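Local coordinates for CBS domain-containing protein CBSX2, chloroplastic (Arabidopsis thaliana, PDB 3SL7) that probably regulates the chloroplast thioredoxin system as a protein built from a pair of CBS domains, at residues A[3-6]-A[7-10]; A[52-55]-A[56-59]. One frame throughout, in Å; residues are numbered along the deposited sequence.

Contact 1 (A[3-6]-A[7-10]). With ACT (acetate ion), chain F.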
ATOM      1  N   GLY A   3      28.968   1.436  -2.391  1.00 52.76           N
ATOM      2  CA  GLY A   3      27.751   1.157  -1.639  1.00 32.02           C
ATOM      3  C   GLY A   3      26.712   0.528  -2.554  1.00 43.78           C
ATOM      4  O   GLY A   3      26.941   0.357  -3.754  1.00 35.65           O
ATOM      5  N   TYR A   4      25.553   0.190  -2.008  1.00 39.16           N
ATOM      6  CA  TYR A   4      24.513  -0.422  -2.828  1.00 36.41           C
ATOM      7  C   TYR A   4      23.868   0.570  -3.804  1.00 30.58           C
ATOM      8  O   TYR A   4      23.987   1.784  -3.651  1.00 27.82           O
ATOM      9  CB  TYR A   4      23.449  -1.083  -1.954  1.00 49.31           C
ATOM     10  CG  TYR A   4      23.948  -2.305  -1.218  1.00 55.45           C
ATOM     11  CD1 TYR A   4      24.495  -2.199   0.054  1.00 67.05           C
ATOM     12  CD2 TYR A   4      23.867  -3.566  -1.794  1.00 60.72           C
ATOM     13  CE1 TYR A   4      24.950  -3.311   0.732  1.00 74.19           C
ATOM     14  CE2 TYR A   4      24.317  -4.687  -1.122  1.00 71.02           C
ATOM     15  CZ  TYR A   4      24.858  -4.551   0.138  1.00 78.88           C
ATOM     16  OH  TYR A   4      25.307  -5.663   0.809  1.00 90.27           O
ATOM     17  N   THR A   5      23.203   0.041  -4.821  1.00 25.86           N
ATOM     18  CA  THR A   5      22.570   0.880  -5.818  1.00 27.63           C
ATOM     19  C   THR A   5      21.077   0.531  -5.927  1.00 30.39           C
ATOM     20  O   THR A   5      20.634  -0.523  -5.466  1.00 23.50           O
ATOM     21  CB  THR A   5      23.219   0.679  -7.187  1.00 23.60           C
ATOM     22  OG1 THR A   5      23.003  -0.670  -7.607  1.00 29.93           O
ATOM     23  CG2 THR A   5      24.754   0.957  -7.136  1.00 22.41           C
ATOM     24  N   VAL A   6      20.309   1.414  -6.547  1.00 26.39           N
ATOM     25  CA  VAL A   6      18.892   1.155  -6.767  1.00 19.59           C
ATOM     26  C   VAL A   6      18.683  -0.220  -7.402  1.00 28.78           C
ATOM     27  O   VAL A   6      17.813  -0.979  -6.988  1.00 24.86           O
ATOM     28  CB  VAL A   6      18.269   2.250  -7.643  1.00 26.13           C
ATOM     29  CG1 VAL A   6      16.859   1.853  -8.111  1.00 26.83           C
ATOM     30  CG2 VAL A   6      18.250   3.561  -6.884  1.00 23.38           C
ATOM     31  N   GLY A   7      19.496  -0.550  -8.402  1.00 30.92           N
ATOM     32  CA  GLY A   7      19.299  -1.784  -9.143  1.00 27.77           C
ATOM     33  C   GLY A   7      19.346  -3.025  -8.278  1.00 22.45           C
ATOM     34  O   GLY A   7      18.792  -4.067  -8.628  1.00 30.28           O
ATOM     35  N   ASP A   8      20.024  -2.913  -7.143  1.00 24.84           N
ATOM     36  CA  ASP A   8      20.167  -4.044  -6.228  1.00 29.74           C
ATOM     37  C   ASP A   8      18.874  -4.370  -5.478  1.00 39.82           C
ATOM     38  O   ASP A   8      18.696  -5.497  -5.014  1.00 28.28           O
ATOM     39  CB  ASP A   8      21.282  -3.769  -5.216  1.00 28.84           C
ATOM     40  CG  ASP A   8      22.649  -3.606  -5.877  1.00 38.59           C
ATOM     41  OD1 ASP A   8      23.004  -4.423  -6.756  1.00 28.04           O
ATOM     42  OD2 ASP A   8      23.364  -2.648  -5.529  1.00 25.40           O
ATOM     43  N   PHE A   9      17.982  -3.393  -5.346  1.00 30.32           N
ATOM     44  CA  PHE A   9      16.800  -3.572  -4.489  1.00 25.63           C
ATOM     45  C   PHE A   9      15.476  -3.082  -5.055  1.00 30.86           C
ATOM     46  O   PHE A   9      14.447  -3.185  -4.395  1.00 29.48           O
ATOM     47  CB  PHE A   9      17.038  -2.918  -3.138  1.00 32.78           C
ATOM     48  CG  PHE A   9      18.180  -3.522  -2.378  1.00 35.40           C
ATOM     49  CD1 PHE A   9      18.001  -4.675  -1.634  1.00 41.35           C
ATOM     50  CD2 PHE A   9      19.432  -2.941  -2.415  1.00 32.78           C
ATOM     51  CE1 PHE A   9      19.043  -5.232  -0.938  1.00 40.44           C
ATOM     52  CE2 PHE A   9      20.484  -3.497  -1.717  1.00 46.01           C
ATOM     53  CZ  PHE A   9      20.289  -4.646  -0.980  1.00 40.60           C
HETATM   54  N   MSE A  10      15.495  -2.557  -6.272  1.00 32.81           N
HETATM   55  CA  MSE A  10      14.268  -2.058  -6.886  1.00 28.06           C
HETATM   56  C   MSE A  10      13.288  -3.172  -7.208  1.00 29.75           C
HETATM   57  O   MSE A  10      13.656  -4.347  -7.334  1.00 28.02           O
HETATM   58  CB  MSE A  10      14.593  -1.336  -8.187  1.00 26.55           C
HETATM   59  CG  MSE A  10      15.009  -2.297  -9.279  1.00 23.42           C
HETATM   60 SE   MSE A  10      15.508  -1.328 -10.876  1.00 30.06          SE
HETATM   61  CE  MSE A  10      15.545  -2.823 -12.151  1.00 28.30           C
TER
HETATM   62  C   ACT F   5      25.405   1.293   1.309  1.00 76.07           C
HETATM   63  O   ACT F   5      24.963   1.371   2.480  1.00 80.27           O
HETATM   64  OXT ACT F   5      25.296   0.168   0.770  1.00 67.19           O
HETATM   65  CH3 ACT F   5      26.019   2.471   0.598  1.00 66.84           C

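Contact 2 (A[52-55]-A[56-59])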
ATOM      1  N   VAL A  52       3.393   9.708 -13.515  1.00 19.28           N
ATOM      2  CA  VAL A  52       2.934   8.873 -12.422  1.00 21.35           C
ATOM      3  C   VAL A  52       1.552   9.377 -12.041  1.00 31.90           C
ATOM      4  O   VAL A  52       1.229  10.548 -12.254  1.00 30.07           O
ATOM      5  CB  VAL A  52       3.877   8.962 -11.195  1.00 20.97           C
ATOM      6  CG1 VAL A  52       5.289   8.448 -11.561  1.00 29.65           C
ATOM      7  CG2 VAL A  52       3.953  10.393 -10.685  1.00 29.25           C
ATOM      8  N   VAL A  53       0.732   8.495 -11.485  1.00 25.79           N
ATOM      9  CA  VAL A  53      -0.624   8.883 -11.087  1.00 26.61           C
ATOM     10  C   VAL A  53      -1.001   8.114  -9.837  1.00 27.46           C
ATOM     11  O   VAL A  53      -0.637   6.943  -9.688  1.00 29.58           O
ATOM     12  CB  VAL A  53      -1.649   8.653 -12.230  1.00 26.01           C
ATOM     13  CG1 VAL A  53      -1.830   7.167 -12.504  1.00 28.28           C
ATOM     14  CG2 VAL A  53      -2.975   9.321 -11.877  1.00 24.30           C
ATOM     15  N   SER A  54      -1.685   8.789  -8.918  1.00 25.91           N
ATOM     16  CA  SER A  54      -2.048   8.196  -7.646  1.00 30.97           C
ATOM     17  C   SER A  54      -3.537   8.143  -7.438  1.00 30.01           C
ATOM     18  O   SER A  54      -4.288   8.799  -8.162  1.00 31.42           O
ATOM     19  CB  SER A  54      -1.441   9.015  -6.516  1.00 38.95           C
ATOM     20  OG  SER A  54      -0.036   9.006  -6.616  1.00 42.79           O
ATOM     21  N   ASP A  55      -3.964   7.381  -6.430  1.00 33.93           N
ATOM     22  CA  ASP A  55      -5.377   7.358  -6.057  1.00 36.43           C
ATOM     23  C   ASP A  55      -5.892   8.773  -5.768  1.00 37.91           C
ATOM     24  O   ASP A  55      -7.002   9.108  -6.149  1.00 38.20           O
ATOM     25  CB  ASP A  55      -5.644   6.419  -4.868  1.00 35.25           C
ATOM     26  CG  ASP A  55      -4.639   6.590  -3.733  1.00 45.13           C
ATOM     27  OD1 ASP A  55      -3.871   7.577  -3.726  1.00 41.71           O
ATOM     28  OD2 ASP A  55      -4.627   5.728  -2.831  1.00 50.60           O
ATOM     29  N   TYR A  56      -5.073   9.603  -5.125  1.00 41.27           N
ATOM     30  CA  TYR A  56      -5.462  10.978  -4.807  1.00 39.53           C
ATOM     31  C   TYR A  56      -5.672  11.842  -6.058  1.00 43.31           C
ATOM     32  O   TYR A  56      -6.370  12.854  -6.011  1.00 46.44           O
ATOM     33  CB  TYR A  56      -4.474  11.642  -3.817  1.00 40.40           C
ATOM     34  CG  TYR A  56      -3.012  11.604  -4.206  1.00 50.43           C
ATOM     35  CD1 TYR A  56      -2.103  10.814  -3.507  1.00 53.60           C
ATOM     36  CD2 TYR A  56      -2.529  12.366  -5.266  1.00 69.35           C
ATOM     37  CE1 TYR A  56      -0.756  10.783  -3.861  1.00 51.03           C
ATOM     38  CE2 TYR A  56      -1.186  12.334  -5.626  1.00 69.78           C
ATOM     39  CZ  TYR A  56      -0.306  11.545  -4.920  1.00 62.59           C
ATOM     40  OH  TYR A  56       1.028  11.517  -5.282  1.00 74.21           O
ATOM     41  N   ASP A  57      -5.082  11.438  -7.177  1.00 26.31           N
ATOM     42  CA  ASP A  57      -5.286  12.143  -8.439  1.00 26.05           C
ATOM     43  C   ASP A  57      -6.569  11.673  -9.096  1.00 32.00           C
ATOM     44  O   ASP A  57      -7.351  12.474  -9.600  1.00 36.93           O
ATOM     45  CB  ASP A  57      -4.130  11.876  -9.401  1.00 31.35           C
ATOM     46  CG  ASP A  57      -2.804  12.393  -8.887  1.00 38.98           C
ATOM     47  OD1 ASP A  57      -2.773  13.524  -8.357  1.00 40.86           O
ATOM     48  OD2 ASP A  57      -1.793  11.664  -9.026  1.00 40.35           O
ATOM     49  N   LEU A  58      -6.769  10.359  -9.096  1.00 29.94           N
ATOM     50  CA  LEU A  58      -7.904   9.749  -9.771  1.00 40.94           C
ATOM     51  C   LEU A  58      -9.229  10.029  -9.058  1.00 41.52           C
ATOM     52  O   LEU A  58     -10.283  10.042  -9.688  1.00 37.38           O
ATOM     53  CB  LEU A  58      -7.676   8.241  -9.904  1.00 31.49           C
ATOM     54  CG  LEU A  58      -6.434   7.817 -10.690  1.00 33.30           C
ATOM     55  CD1 LEU A  58      -6.199   6.324 -10.552  1.00 33.38           C
ATOM     56  CD2 LEU A  58      -6.564   8.219 -12.163  1.00 35.42           C
ATOM     57  N   LEU A  59      -9.181  10.271  -7.750  1.00 34.31           N
ATOM     58  CA  LEU A  59     -10.409  10.477  -6.977  1.00 36.18           C
ATOM     59  C   LEU A  59     -10.502  11.873  -6.370  1.00 35.18           C
ATOM     60  O   LEU A  59     -11.108  12.060  -5.324  1.00 71.19           O
ATOM     61  CB  LEU A  59     -10.530   9.423  -5.873  1.00 33.66           C
ATOM     62  CG  LEU A  59     -10.773   8.005  -6.391  1.00 39.03           C
ATOM     63  CD1 LEU A  59     -10.597   6.995  -5.280  1.00 59.32           C
ATOM     64  CD2 LEU A  59     -12.154   7.891  -7.026  1.00 40.74           C
TER

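Contact 1 (A[3-6]-A[7-10])
Thr5 and Asp8 grip each other in the turn that leads into helix 6-9, the short N-terminal helix of this CBS-pair fold. Asp8 OD2 accepts a hydrogen bond from Thr5 N at 2.8 Å. The N-H comes in on the anti side of the carboxylate, somewhat out of its plane. Asp8 CG lies anti to its own carbonyl carbon (chi1 -63°), which swings the carboxylate back over the turn to Thr5. Thr5 OG1 is 2.9 Å from the same OD2, but that bond is weak, and Asp113 O competes for the one proton. The backbone answers in the other direction, with Asp8 N bonded to Thr5 O at 3.0 Å.

Beside this pair, two rings meet. An edge of Phe9 is directed at the face of Tyr4 in an offset edge-to-face pair, the planes 62° apart. The closest atoms are Tyr4 CD2 and Phe9 CE2, at 3.4 Å. Phe9 also packs on helix 147-159, and Val6 on Ala120 and Val134. Backbone bonds from Tyr4 to Leu117 and from Val6 to Thr115 tie the turn to the start of helix 117-124 and the residues just before it. Tyr4 N binds an acetate, probably from the crystallisation liquor, whose exact place is doubtful. The turn closes on Val6 O, which takes two N-H groups, Phe9 N and Met10 N, each at 2.9 Å.

Contact 2 (A[52-55]-A[56-59])
Ser54 and Tyr56 lie one over the other where strand 49-54 turns into helix 55-58. Ser54 CB lies over one face of the Tyr56 ring, a CH-pi arrangement modelled too close for its details to be trusted. The ring gets there because Tyr56 CG stands between its backbone N and carbonyl carbon (chi1 53°), folding it back along the strand end. Ser54 OG is 3.0 Å from Tyr56 OH. Replacing Tyr56 with an alanine would take away the ring and is likely to open a gap beside Ser54, whose side chain would lose this cover.

Asp57 reaches back to the N-cap residue. Its OD2 accepts a hydrogen bond from Ser54 N at 2.9 Å, on the anti side and 26° out of the carboxylate plane. Ser54 O in turn takes Asp57 N at 2.9 Å and Leu58 N at 3.1 Å. Val53 CG2 meets Leu58 CD2 at 3.8 Å, the two side chains crossing at about a right angle. Leu58 continues onto helix 25-35.

Ser54 and Asp57 fit the Ser/Thr-x-x-Asp signature of nucleotide-binding CBS proteins. Any such role here is inferred from the family. The bond from Ser54 N is likely to limit the rotation of the Asp57 carboxylate, which in relatives contacts the ribose.

How the contacts relate
Both contacts are local turns at the start of a short helix, and in both an aspartate accepts a hydrogen bond from the backbone N-H of the residue three before it. Their centres lie 27 Å apart, on opposite sides of the chain's centre, and they do not touch. The centre of contact 1 is about 17 Å from the centre of the chain, and two of its residues are exposed. It meets helices 117-124 and 147-159. The centre of contact 2 is only about 10 Å from the chain's centre. It packs on helix 25-35 through Leu58 and on strand 39-43 through Val53, and Leu59 reaches Val151 of the second subunit. Two rings pair in contact 1. In contact 2 a single ring lies against a serine.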